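Local coordinates for probable 3-hydroxyisobutyrate dehydrogenase (Pseudomonas aeruginosa, PDB 3OBB), which oxidises L-serine and methyl-L-serine with NAD(+) as electron acceptor, forms a homotetramer and has only low activity toward beta-hydroxyisobutyrate, at residues Val182-Thr187 / Asn215-Val220; Glu200-Ala205 / Pro225-Asn230; Leu245-Leu250 / Leu269-Tyr274; Arg275-Gln280 / Ser288-Leu293. All blocks are in the same frame, centred on the assembly; numbering follows the deposited sequence.

Contact 1 of 4, residues Val182-Thr187 / Asn215-Val220; sequences VLMIGT and NWALEV
Met184 and Ala217 bring their CA atoms to 5.9 Å where segment 182-187, part of the long helix 168-196, meets the short helix 216-220 at 68° between their N-to-C directions. The polar centre of the contact is Asn215, the N-cap residue of the short helix. Its CG stands between the backbone N and the carbonyl carbon (chi1 67°), and its OD1 turns back to accept from Leu218 N at 3.2 Å and, weakly, from Ala217 N. The other branch, ND2, donates across the contact to Thr187 OG1 at 3.0 Å along a bent path (138° at the hydrogen), while Gly213 O takes a second bond from it. Thr187 OG1 in turn donates to Leu183 O, one turn back in its own helix, at 2.6 Å; Thr187 N reaches the same oxygen from the opposite face of its plane. Apolar groups flank this chain of bonds. Leu183 CD1 lies 3.6 Å from Ala217 CB, with the bent side chain of Met184, a selenomethionine, also bringing its CE to that methyl. On another flank Thr187 CG2 meets Leu218 CD2 at 3.6 Å. The chemistry is thus a helix cap tied to its neighbour: the buried amide has each branch engaged, which fixes its flip, and the threonine hydroxyl both donates and accepts, satisfying it inside an otherwise apolar interface.

Contact 2 of 4, residues Glu200-Ala205 / Pro225-Asn230; sequences EAKVLA and PGVMEN
Val227 has CG1 anti to its backbone N (chi1 173°) and CG2 anti to its carbonyl carbon, a setting that spreads the two methyls over successive turns of helix 201-209. CG2 rests 3.8 Å from Ala201 CB, and CG1 stands at the same 3.8 Å from Ala205 CB, so that one branched side chain spans two small residues four positions apart. Lys202 comes in beside them: its CG is anti to the carbonyl carbon (chi1 -81°) and the chain beyond is extended, carrying the ammonium group across to the loop. On the way its CE passes 3.4 Å from Gly226 O. Lys202 NZ then donates to a water at 2.8 Å, and this water makes a weak bond of 3.5 Å to Gly226 O, a loose bridge near the surface. Glu229 OE1 lies 6.5 Å from Lys202 NZ, too far for a salt bridge, though opposite charges at that range may attract mildly. Gly226 turns the loop with a positive phi of 89°, and Ser234 OG holds the turn through Gly226 N and Met228 O. Within the helical C-terminal domain this is the loop that follows helix 216-220, packed against the start of helix 201-209. Met191 of helix 168-196 touches Ala201, Ala205 and Val227 alike, while Leu204 of helix 201-209 packs on Cys175 of the second subunit.

Contact 3 of 4, residues Leu245-Leu250 / Leu269-Tyr274; sequences LMAKDL and LALSLY
Leu250 is the main bump here, its side chain filling a hollow made by Ala270, Leu271 and Tyr274 where helix 245-250 runs roughly antiparallel to helix 269-274. The axes of the two segments approach to 9.4 Å, at 147° between their N-to-C directions. Leu250 CD2 reaches Tyr274 CD2 at 3.7 Å, the leucine crossing the tyrosine at about a right angle. Leu271 is the answering bump: sliding past Leu250 in the opposite direction, it sets CD1 3.7 Å from Leu250 CB and 3.5 Å from the backbone oxygen Ala247 O, filling the dip beside the small Ala247. There Ala247 CB and Tyr274 CB also approach, to 4.2 Å. Met246, a selenomethionine, roofs the ring. Its CG, anti to the backbone N (chi1 178°), lies over the centre of one face, 3.9 Å from the Tyr274 ring centroid and 12° off the normal, a CH-pi contact. The tyrosine hydroxyl is served elsewhere, by Phe287 O. The side-chain packing is apolar. Lys248, which binds NAD(+), points away from the partner helix and forms a salt bridge of 2.6 Å from NZ to Asp249 OD1; Asp249 OD2 accepts from Asn177 ND2. One helix thus gives hydrocarbon to its partner and carries the NAD(+)-binding Lys248 away from it, with Met246 about 8 Å, side chain to side chain, from the active-site Lys173.

Contact 4 of 4, residues Arg275-Gln280 / Ser288-Leu293; sequences RLLLKQ and SVVQKL
Leu277 and Val290 face each other where the chain's end folds back on helix 265-279, in the all-helical C-terminal domain of this HIBADH-related enzyme; their CA atoms are 6.9 Å apart. Along segment 275-280, Arg275 comes first and serves the tetramer, its NH1 bonded to Ser262 O of the third subunit. Leu276 follows and packs on its own counterpart, Leu276 of the fourth subunit. Leu277 then turns fully into the contact. Its CG is anti to the carbonyl carbon (chi1 -73°), and its two methyls fork over the returning chain. CD1 presses on Val290, 3.5 Å from its CA and 3.7 Å from its CB, and also meets Val289 CG1 at 4.0 Å. CD2 goes the other way along segment 288-293 and comes 3.9 Å from Leu293 CG. The returning chain is tightly wound, with Gln291 N, Lys292 N and Leu293 N bonding to carbonyls three residues back, those of Ser288, Val289 and Val290. This winding brings Val290 and Leu293 round to receive the fork, and Val290 reaches on to Ile185 of helix 168-196 and to Tyr274, joining three parts of the domain. Leu277, Val289, Val290 and Leu293 are all buried, and their meeting is hydrocarbon throughout. At the end of the segment the extended side chain of Gln280 crosses Leu293 obliquely and lays its amide beside a single methyl: Leu293 CD2 lies 3.7 Å from Gln280 OE1 and 3.9 Å from Gln280 NE2.

Following the chain from the N terminus, the nucleotide-binding sheet comes first, and all four contacts lie in the helical part beyond it. Contact 1 closes a loop of 27 residues between its segments on helix 168-196 and helix 216-220. Contact 2 opens inside that loop, on helix 201-209, and closes after it, at 225-230; the two cross, and Met228 of contact 2 packs against Leu218 and Glu219 of contact 1. Contact 3 follows in series as a hairpin of helices 243-260 and 265-279. Contact 4 starts further along helix 265-279, toward its C-terminal end, and closes a short loop with the C-terminal turns. None nests. Ile185 of contact 1 touches both Tyr274 and Val290, tying the later helices to helix 168-196.

Contact 1 of 4, residues Val182-Thr187 / Asn215-Val220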
loop_
_atom_site.group_PDB
_atom_site.type_symbol
_atom_site.label_atom_id
_atom_site.label_comp_id
_atom_site.label_asym_id
_atom_site.label_seq_id
_atom_site.Cartn_x
_atom_site.Cartn_y
_atom_site.Cartn_z
ATOM N N VAL A 182 -1.504 10.589 -6.459
ATOM C CA VAL A 182 -0.304 9.754 -6.367
ATOM C C VAL A 182 0.945 10.606 -6.497
ATOM O O VAL A 182 1.871 10.452 -5.692
ATOM C CB VAL A 182 -0.349 8.706 -7.470
ATOM C CG1 VAL A 182 1.012 8.025 -7.687
ATOM C CG2 VAL A 182 -1.515 7.724 -7.181
ATOM N N LEU A 183 0.997 11.515 -7.490
ATOM C CA LEU A 183 2.233 12.286 -7.610
ATOM C C LEU A 183 2.436 13.282 -6.478
ATOM O O LEU A 183 3.586 13.595 -6.117
ATOM C CB LEU A 183 2.418 12.935 -9.002
ATOM C CG LEU A 183 1.405 13.905 -9.481
ATOM C CD1 LEU A 183 1.790 15.293 -8.917
ATOM C CD2 LEU A 183 1.379 13.872 -11.040
HETATM N N MSE A 184 1.328 13.758 -5.925
HETATM C CA MSE A 184 1.378 14.676 -4.788
HETATM C C MSE A 184 1.880 13.985 -3.499
HETATM O O MSE A 184 2.731 14.513 -2.755
HETATM C CB MSE A 184 0.029 15.385 -4.556
HETATM C CG MSE A 184 0.039 16.310 -3.334
HETATM SE SE MSE A 184 1.255 17.851 -3.556
HETATM C CE MSE A 184 0.240 18.965 -4.756
ATOM N N ILE A 185 1.399 12.786 -3.236
ATOM C CA ILE A 185 1.907 12.082 -2.050
ATOM C C ILE A 185 3.343 11.642 -2.280
ATOM O O ILE A 185 4.198 11.793 -1.398
ATOM C CB ILE A 185 1.003 10.897 -1.665
ATOM C CG1 ILE A 185 -0.423 11.419 -1.462
ATOM C CG2 ILE A 185 1.517 10.226 -0.368
ATOM C CD1 ILE A 185 -1.417 10.340 -1.020
ATOM N N GLY A 186 3.608 11.119 -3.485
ATOM C CA GLY A 186 4.957 10.793 -3.890
ATOM C C GLY A 186 5.877 11.980 -3.624
ATOM O O GLY A 186 6.925 11.824 -3.006
ATOM N N THR A 187 5.490 13.169 -4.066
ATOM C CA THR A 187 6.314 14.358 -3.912
ATOM C C THR A 187 6.536 14.766 -2.427
ATOM O O THR A 187 7.667 15.018 -1.984
ATOM C CB THR A 187 5.782 15.547 -4.794
ATOM O OG1 THR A 187 5.702 15.137 -6.187
ATOM C CG2 THR A 187 6.730 16.768 -4.675
ATOM N N ASN A 215 7.381 16.402 -12.026
ATOM C CA ASN A 215 5.929 16.270 -12.125
ATOM C C ASN A 215 5.216 17.597 -11.894
ATOM O O ASN A 215 5.832 18.626 -11.500
ATOM C CB ASN A 215 5.422 15.179 -11.178
ATOM C CG ASN A 215 5.607 15.556 -9.732
ATOM O OD1 ASN A 215 4.917 16.420 -9.240
ATOM N ND2 ASN A 215 6.573 14.947 -9.063
ATOM N N TRP A 216 3.918 17.585 -12.172
ATOM C CA TRP A 216 3.102 18.768 -12.018
ATOM C C TRP A 216 3.207 19.408 -10.616
ATOM O O TRP A 216 3.323 20.630 -10.507
ATOM C CB TRP A 216 1.665 18.407 -12.311
ATOM C CG TRP A 216 0.730 19.592 -12.381
ATOM C CD1 TRP A 216 0.485 20.372 -13.476
ATOM C CD2 TRP A 216 -0.130 20.103 -11.307
ATOM N NE1 TRP A 216 -0.493 21.310 -13.161
ATOM C CE2 TRP A 216 -0.879 21.165 -11.848
ATOM C CE3 TRP A 216 -0.335 19.740 -9.958
ATOM C CZ2 TRP A 216 -1.824 21.894 -11.083
ATOM C CZ3 TRP A 216 -1.263 20.448 -9.196
ATOM C CH2 TRP A 216 -2.006 21.505 -9.764
ATOM N N ALA A 217 3.188 18.598 -9.552
ATOM C CA ALA A 217 3.255 19.160 -8.205
ATOM C C ALA A 217 4.543 19.961 -8.045
ATOM O O ALA A 217 4.531 21.015 -7.428
ATOM C CB ALA A 217 3.192 18.094 -7.151
ATOM N N LEU A 218 5.646 19.425 -8.577
ATOM C CA LEU A 218 6.940 20.063 -8.436
ATOM C C LEU A 218 7.038 21.317 -9.312
ATOM O O LEU A 218 7.791 22.245 -8.990
ATOM C CB LEU A 218 8.067 19.083 -8.788
ATOM C CG LEU A 218 8.467 18.040 -7.728
ATOM C CD1 LEU A 218 9.359 16.960 -8.365
ATOM C CD2 LEU A 218 9.186 18.629 -6.479
ATOM N N GLU A 219 6.274 21.360 -10.405
ATOM C CA GLU A 219 6.348 22.521 -11.304
ATOM C C GLU A 219 5.604 23.710 -10.722
ATOM O O GLU A 219 6.000 24.840 -10.910
ATOM C CB GLU A 219 5.763 22.186 -12.688
ATOM C CG GLU A 219 6.573 21.188 -13.483
ATOM C CD GLU A 219 7.826 21.823 -14.076
ATOM O OE1 GLU A 219 8.874 21.156 -14.166
ATOM O OE2 GLU A 219 7.772 22.986 -14.477
ATOM N N VAL A 220 4.507 23.448 -10.013
ATOM C CA VAL A 220 3.479 24.461 -9.859
ATOM C C VAL A 220 2.808 24.400 -8.493
ATOM O O VAL A 220 2.032 25.276 -8.141
ATOM C CB VAL A 220 2.526 24.323 -11.120
ATOM C CG1 VAL A 220 1.046 24.122 -10.812
ATOM C CG2 VAL A 220 2.858 25.389 -12.241
#

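Contact 2 of 4, residues Glu200-Ala205 / Pro225-Asn230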
loop_
_atom_site.group_PDB
_atom_site.type_symbol
_atom_site.label_atom_id
_atom_site.label_comp_id
_atom_site.label_asym_id
_atom_site.label_seq_id
_atom_site.Cartn_x
_atom_site.Cartn_y
_atom_site.Cartn_z
ATOM N N GLU A 200 18.457 20.765 1.836
ATOM C CA GLU A 200 17.633 21.953 1.857
ATOM C C GLU A 200 16.464 21.695 0.936
ATOM O O GLU A 200 16.656 21.287 -0.223
ATOM C CB GLU A 200 18.406 23.156 1.320
ATOM C CG GLU A 200 19.436 23.708 2.266
ATOM C CD GLU A 200 20.077 24.964 1.685
ATOM O OE1 GLU A 200 21.295 24.938 1.444
ATOM O OE2 GLU A 200 19.353 25.964 1.428
ATOM N N ALA A 201 15.255 21.974 1.425
ATOM C CA ALA A 201 14.038 21.658 0.688
ATOM C C ALA A 201 14.066 22.243 -0.741
ATOM O O ALA A 201 13.745 21.534 -1.689
ATOM C CB ALA A 201 12.811 22.124 1.461
ATOM N N LYS A 202 14.486 23.501 -0.898
ATOM C CA LYS A 202 14.480 24.162 -2.226
ATOM C C LYS A 202 15.500 23.598 -3.194
ATOM O O LYS A 202 15.269 23.622 -4.400
ATOM C CB LYS A 202 14.755 25.660 -2.135
ATOM C CG LYS A 202 13.548 26.503 -1.752
ATOM C CD LYS A 202 13.988 27.972 -1.679
ATOM C CE LYS A 202 12.993 28.843 -0.949
ATOM N NZ LYS A 202 13.121 30.277 -1.392
ATOM N N VAL A 203 16.621 23.098 -2.678
ATOM C CA VAL A 203 17.615 22.466 -3.526
ATOM C C VAL A 203 17.101 21.126 -4.039
ATOM O O VAL A 203 17.178 20.851 -5.225
ATOM C CB VAL A 203 18.979 22.248 -2.804
ATOM C CG1 VAL A 203 19.953 21.517 -3.744
ATOM C CG2 VAL A 203 19.582 23.601 -2.298
ATOM N N LEU A 204 16.576 20.304 -3.134
ATOM C CA LEU A 204 15.974 19.027 -3.509
ATOM C C LEU A 204 14.800 19.180 -4.482
ATOM O O LEU A 204 14.722 18.411 -5.449
ATOM C CB LEU A 204 15.548 18.235 -2.279
ATOM C CG LEU A 204 14.816 16.949 -2.606
ATOM C CD1 LEU A 204 15.715 15.894 -3.335
ATOM C CD2 LEU A 204 14.176 16.361 -1.361
ATOM N N ALA A 205 13.904 20.153 -4.211
ATOM C CA ALA A 205 12.779 20.455 -5.095
ATOM C C ALA A 205 13.248 20.768 -6.514
ATOM O O ALA A 205 12.691 20.248 -7.484
ATOM C CB ALA A 205 11.919 21.638 -4.540
ATOM N N PRO A 225 6.327 23.685 2.840
ATOM C CA PRO A 225 6.110 25.116 3.152
ATOM C C PRO A 225 7.341 25.905 2.827
ATOM O O PRO A 225 8.451 25.443 3.135
ATOM C CB PRO A 225 5.881 25.128 4.684
ATOM C CG PRO A 225 5.133 23.771 4.923
ATOM C CD PRO A 225 5.980 22.824 3.998
ATOM N N GLY A 226 7.154 27.064 2.191
ATOM C CA GLY A 226 8.314 27.935 1.879
ATOM C C GLY A 226 8.994 27.647 0.542
ATOM O O GLY A 226 9.727 28.492 0.038
ATOM N N VAL A 227 8.744 26.484 -0.058
ATOM C CA VAL A 227 9.378 26.215 -1.349
ATOM C C VAL A 227 8.823 27.122 -2.451
ATOM O O VAL A 227 9.589 27.861 -3.091
ATOM C CB VAL A 227 9.404 24.721 -1.726
ATOM C CG1 VAL A 227 9.931 24.530 -3.168
ATOM C CG2 VAL A 227 10.331 23.991 -0.761
HETATM N N MSE A 228 7.504 27.121 -2.638
HETATM C CA MSE A 228 6.875 28.115 -3.521
HETATM C C MSE A 228 6.037 29.020 -2.668
HETATM O O MSE A 228 5.084 28.573 -2.025
HETATM C CB MSE A 228 5.970 27.469 -4.556
HETATM C CG MSE A 228 6.709 26.718 -5.605
HETATM SE SE MSE A 228 5.416 25.810 -6.757
HETATM C CE MSE A 228 6.789 24.985 -7.766
ATOM N N GLU A 229 6.390 30.288 -2.624
ATOM C CA GLU A 229 5.699 31.178 -1.722
ATOM C C GLU A 229 4.205 31.371 -2.061
ATOM O O GLU A 229 3.419 31.645 -1.142
ATOM C CB GLU A 229 6.452 32.511 -1.592
ATOM C CG GLU A 229 7.510 32.543 -0.479
ATOM C CD GLU A 229 6.935 32.359 0.935
ATOM O OE1 GLU A 229 7.571 31.651 1.745
ATOM O OE2 GLU A 229 5.861 32.914 1.253
ATOM N N ASN A 230 3.812 31.197 -3.336
ATOM C CA ASN A 230 2.386 31.327 -3.740
ATOM C C ASN A 230 1.533 30.057 -3.667
ATOM O O ASN A 230 0.349 30.084 -4.061
ATOM C CB ASN A 230 2.190 32.013 -5.131
ATOM C CG ASN A 230 2.725 31.180 -6.335
ATOM O OD1 ASN A 230 3.050 29.981 -6.224
ATOM N ND2 ASN A 230 2.808 31.843 -7.508
HETATM O O HOH W 1 10.545 31.350 -1.796
#

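Contact 3 of 4, residues Leu245-Leu250 / Leu269-Tyr274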
loop_
_atom_site.group_PDB
_atom_site.type_symbol
_atom_site.label_atom_id
_atom_site.label_comp_id
_atom_site.label_asym_id
_atom_site.label_seq_id
_atom_site.Cartn_x
_atom_site.Cartn_y
_atom_site.Cartn_z
ATOM N N LEU A 245 -12.394 17.045 -1.237
ATOM C CA LEU A 245 -12.675 16.924 -2.671
ATOM C C LEU A 245 -11.725 15.959 -3.403
ATOM O O LEU A 245 -12.166 15.159 -4.256
ATOM C CB LEU A 245 -12.628 18.293 -3.349
ATOM C CG LEU A 245 -13.739 19.278 -2.966
ATOM C CD1 LEU A 245 -13.515 20.631 -3.668
ATOM C CD2 LEU A 245 -15.126 18.697 -3.280
HETATM N N MSE A 246 -10.429 16.037 -3.094
HETATM C CA MSE A 246 -9.509 15.020 -3.588
HETATM C C MSE A 246 -9.947 13.597 -3.153
HETATM O O MSE A 246 -9.896 12.669 -3.958
HETATM C CB MSE A 246 -8.076 15.310 -3.134
HETATM C CG MSE A 246 -7.074 14.243 -3.590
HETATM SE SE MSE A 246 -7.161 13.975 -5.548
HETATM C CE MSE A 246 -5.817 15.301 -5.881
ATOM N N ALA A 247 -10.377 13.426 -1.895
ATOM C CA ALA A 247 -10.817 12.100 -1.396
ATOM C C ALA A 247 -12.052 11.624 -2.163
ATOM O O ALA A 247 -12.185 10.440 -2.466
ATOM C CB ALA A 247 -11.133 12.152 0.098
ATOM N N LYS A 248 -12.949 12.558 -2.477
ATOM C CA LYS A 248 -14.135 12.268 -3.275
ATOM C C LYS A 248 -13.717 11.741 -4.654
ATOM O O LYS A 248 -14.149 10.662 -5.072
ATOM C CB LYS A 248 -15.001 13.522 -3.401
ATOM C CG LYS A 248 -16.215 13.411 -4.371
ATOM C CD LYS A 248 -16.007 14.176 -5.709
ATOM C CE LYS A 248 -15.771 15.715 -5.541
ATOM N NZ LYS A 248 -14.965 16.340 -6.682
ATOM N N ASP A 249 -12.881 12.520 -5.342
ATOM C CA ASP A 249 -12.383 12.192 -6.688
ATOM C C ASP A 249 -11.722 10.833 -6.718
ATOM O O ASP A 249 -11.903 10.079 -7.641
ATOM C CB ASP A 249 -11.383 13.267 -7.149
ATOM C CG ASP A 249 -12.084 14.563 -7.630
ATOM O OD1 ASP A 249 -13.345 14.585 -7.660
ATOM O OD2 ASP A 249 -11.402 15.551 -7.992
ATOM N N LEU A 250 -10.932 10.538 -5.699
ATOM C CA LEU A 250 -10.266 9.241 -5.588
ATOM C C LEU A 250 -11.337 8.176 -5.436
ATOM O O LEU A 250 -11.212 7.089 -5.955
ATOM C CB LEU A 250 -9.354 9.255 -4.360
ATOM C CG LEU A 250 -7.828 9.397 -4.391
ATOM C CD1 LEU A 250 -7.109 9.273 -5.767
ATOM C CD2 LEU A 250 -7.307 10.498 -3.518
ATOM N N LEU A 269 -4.078 3.316 -2.260
ATOM C CA LEU A 269 -3.271 3.754 -1.126
ATOM C C LEU A 269 -3.408 5.263 -0.954
ATOM O O LEU A 269 -3.582 5.739 0.161
ATOM C CB LEU A 269 -1.804 3.383 -1.283
ATOM C CG LEU A 269 -0.936 3.033 -0.071
ATOM C CD1 LEU A 269 0.527 3.364 -0.368
ATOM C CD2 LEU A 269 -1.366 3.545 1.329
ATOM N N ALA A 270 -3.368 6.025 -2.045
ATOM C CA ALA A 270 -3.522 7.492 -1.926
ATOM C C ALA A 270 -4.824 7.791 -1.186
ATOM O O ALA A 270 -4.854 8.614 -0.277
ATOM C CB ALA A 270 -3.485 8.186 -3.304
ATOM N N LEU A 271 -5.891 7.085 -1.566
ATOM C CA LEU A 271 -7.188 7.272 -0.941
ATOM C C LEU A 271 -7.186 6.942 0.555
ATOM O O LEU A 271 -7.707 7.709 1.352
ATOM C CB LEU A 271 -8.275 6.489 -1.684
ATOM C CG LEU A 271 -9.715 6.513 -1.134
ATOM C CD1 LEU A 271 -10.306 7.931 -0.994
ATOM C CD2 LEU A 271 -10.634 5.637 -1.993
ATOM N N SER A 272 -6.543 5.847 0.937
ATOM C CA SER A 272 -6.389 5.523 2.353
ATOM C C SER A 272 -5.711 6.631 3.154
ATOM O O SER A 272 -6.114 6.910 4.261
ATOM C CB SER A 272 -5.632 4.205 2.498
ATOM O OG SER A 272 -6.424 3.157 1.908
ATOM N N LEU A 273 -4.702 7.258 2.571
ATOM C CA LEU A 273 -3.933 8.340 3.201
ATOM C C LEU A 273 -4.752 9.636 3.293
ATOM O O LEU A 273 -4.736 10.335 4.331
ATOM C CB LEU A 273 -2.603 8.553 2.465
ATOM C CG LEU A 273 -1.631 7.342 2.532
ATOM C CD1 LEU A 273 -0.380 7.614 1.718
ATOM C CD2 LEU A 273 -1.206 6.893 4.020
ATOM N N TYR A 274 -5.515 9.919 2.234
ATOM C CA TYR A 274 -6.471 11.036 2.284
ATOM C C TYR A 274 -7.508 10.822 3.363
ATOM O O TYR A 274 -7.870 11.762 4.068
ATOM C CB TYR A 274 -7.055 11.380 0.908
ATOM C CG TYR A 274 -6.107 12.315 0.214
ATOM C CD1 TYR A 274 -6.030 13.658 0.608
ATOM C CD2 TYR A 274 -5.203 11.851 -0.758
ATOM C CE1 TYR A 274 -5.118 14.534 0.032
ATOM C CE2 TYR A 274 -4.274 12.725 -1.340
ATOM C CZ TYR A 274 -4.235 14.055 -0.933
ATOM O OH TYR A 274 -3.319 14.914 -1.475
#

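Contact 4 of 4, residues Arg275-Gln280 / Ser288-Leu293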
loop_
_atom_site.group_PDB
_atom_site.type_symbol
_atom_site.label_atom_id
_atom_site.label_comp_id
_atom_site.label_asym_id
_atom_site.label_seq_id
_atom_site.Cartn_x
_atom_site.Cartn_y
_atom_site.Cartn_z
ATOM N N ARG A 275 -7.950 9.581 3.549
ATOM C CA ARG A 275 -8.952 9.348 4.582
ATOM C C ARG A 275 -8.392 9.572 5.989
ATOM O O ARG A 275 -9.117 10.020 6.875
ATOM C CB ARG A 275 -9.636 7.982 4.416
ATOM C CG ARG A 275 -10.453 7.970 3.118
ATOM C CD ARG A 275 -11.782 7.292 3.234
ATOM N NE ARG A 275 -12.489 7.256 1.949
ATOM C CZ ARG A 275 -12.880 6.151 1.317
ATOM N NH1 ARG A 275 -12.648 4.957 1.837
ATOM N NH2 ARG A 275 -13.513 6.243 0.154
ATOM N N LEU A 276 -7.102 9.261 6.164
ATOM C CA LEU A 276 -6.354 9.537 7.401
ATOM C C LEU A 276 -6.321 11.035 7.659
ATOM O O LEU A 276 -6.507 11.471 8.762
ATOM C CB LEU A 276 -4.919 9.027 7.246
ATOM C CG LEU A 276 -4.474 7.715 7.919
ATOM C CD1 LEU A 276 -5.565 6.633 8.100
ATOM C CD2 LEU A 276 -3.155 7.143 7.340
ATOM N N LEU A 277 -6.110 11.821 6.614
ATOM C CA LEU A 277 -6.128 13.278 6.735
ATOM C C LEU A 277 -7.480 13.768 7.213
ATOM O O LEU A 277 -7.544 14.715 7.997
ATOM C CB LEU A 277 -5.765 13.954 5.402
ATOM C CG LEU A 277 -4.280 13.852 5.042
ATOM C CD1 LEU A 277 -4.075 14.404 3.645
ATOM C CD2 LEU A 277 -3.415 14.586 6.098
ATOM N N LEU A 278 -8.544 13.108 6.758
ATOM C CA LEU A 278 -9.902 13.470 7.150
ATOM C C LEU A 278 -10.143 13.188 8.629
ATOM O O LEU A 278 -10.692 14.053 9.331
ATOM C CB LEU A 278 -10.960 12.794 6.273
ATOM C CG LEU A 278 -10.872 12.919 4.727
ATOM C CD1 LEU A 278 -12.117 12.308 4.050
ATOM C CD2 LEU A 278 -10.627 14.324 4.175
ATOM N N LYS A 279 -9.707 12.006 9.104
ATOM C CA LYS A 279 -9.826 11.690 10.523
ATOM C C LYS A 279 -9.136 12.788 11.334
ATOM O O LYS A 279 -9.605 13.133 12.407
ATOM C CB LYS A 279 -9.235 10.308 10.915
ATOM C CG LYS A 279 -9.614 9.018 10.073
ATOM C CD LYS A 279 -11.086 8.910 9.573
ATOM C CE LYS A 279 -11.986 8.195 10.557
ATOM N NZ LYS A 279 -13.354 8.827 10.567
ATOM N N GLN A 280 -8.034 13.329 10.809
ATOM C CA GLN A 280 -7.249 14.353 11.494
ATOM C C GLN A 280 -7.837 15.778 11.471
ATOM O O GLN A 280 -7.323 16.659 12.140
ATOM C CB GLN A 280 -5.797 14.378 10.978
ATOM C CG GLN A 280 -4.947 13.205 11.472
ATOM C CD GLN A 280 -3.621 13.014 10.679
ATOM O OE1 GLN A 280 -3.036 11.926 10.686
ATOM N NE2 GLN A 280 -3.184 14.049 9.969
ATOM N N SER A 288 -2.539 19.421 -0.693
ATOM C CA SER A 288 -1.099 19.246 -0.412
ATOM C C SER A 288 -0.756 19.145 1.087
ATOM O O SER A 288 0.378 18.834 1.446
ATOM C CB SER A 288 -0.220 20.276 -1.168
ATOM O OG SER A 288 -0.361 21.590 -0.663
ATOM N N VAL A 289 -1.751 19.361 1.946
ATOM C CA VAL A 289 -1.659 19.150 3.407
ATOM C C VAL A 289 -1.233 17.712 3.755
ATOM O O VAL A 289 -0.750 17.425 4.876
ATOM C CB VAL A 289 -2.986 19.531 4.120
ATOM C CG1 VAL A 289 -4.061 18.401 3.972
ATOM C CG2 VAL A 289 -2.732 19.872 5.583
ATOM N N VAL A 290 -1.317 16.834 2.755
ATOM C CA VAL A 290 -0.798 15.482 2.895
ATOM C C VAL A 290 0.663 15.529 3.365
ATOM O O VAL A 290 1.115 14.595 4.010
ATOM C CB VAL A 290 -1.018 14.668 1.570
ATOM C CG1 VAL A 290 -0.027 15.076 0.477
ATOM C CG2 VAL A 290 -1.008 13.157 1.809
ATOM N N GLN A 291 1.377 16.625 3.053
ATOM C CA GLN A 291 2.746 16.872 3.555
ATOM C C GLN A 291 2.888 16.623 5.061
ATOM O O GLN A 291 3.907 16.129 5.507
ATOM C CB GLN A 291 3.235 18.306 3.208
ATOM C CG GLN A 291 4.767 18.544 3.433
ATOM C CD GLN A 291 5.636 17.664 2.534
ATOM O OE1 GLN A 291 5.954 18.031 1.410
ATOM N NE2 GLN A 291 6.024 16.501 3.035
ATOM N N LYS A 292 1.855 16.961 5.833
ATOM C CA LYS A 292 1.870 16.866 7.287
ATOM C C LYS A 292 2.005 15.417 7.806
ATOM O O LYS A 292 2.550 15.173 8.912
ATOM C CB LYS A 292 0.589 17.482 7.843
ATOM C CG LYS A 292 0.508 19.006 7.704
ATOM C CD LYS A 292 -0.499 19.562 8.720
ATOM C CE LYS A 292 -0.713 21.065 8.569
ATOM N NZ LYS A 292 0.442 21.711 9.265
ATOM N N LEU A 293 1.485 14.467 7.041
ATOM C CA LEU A 293 1.736 13.050 7.357
ATOM C C LEU A 293 3.238 12.737 7.509
ATOM O O LEU A 293 3.637 11.960 8.390
ATOM C CB LEU A 293 1.119 12.145 6.283
ATOM C CG LEU A 293 -0.419 12.077 6.231
ATOM C CD1 LEU A 293 -0.841 11.014 5.221
ATOM C CD2 LEU A 293 -0.981 11.766 7.616
#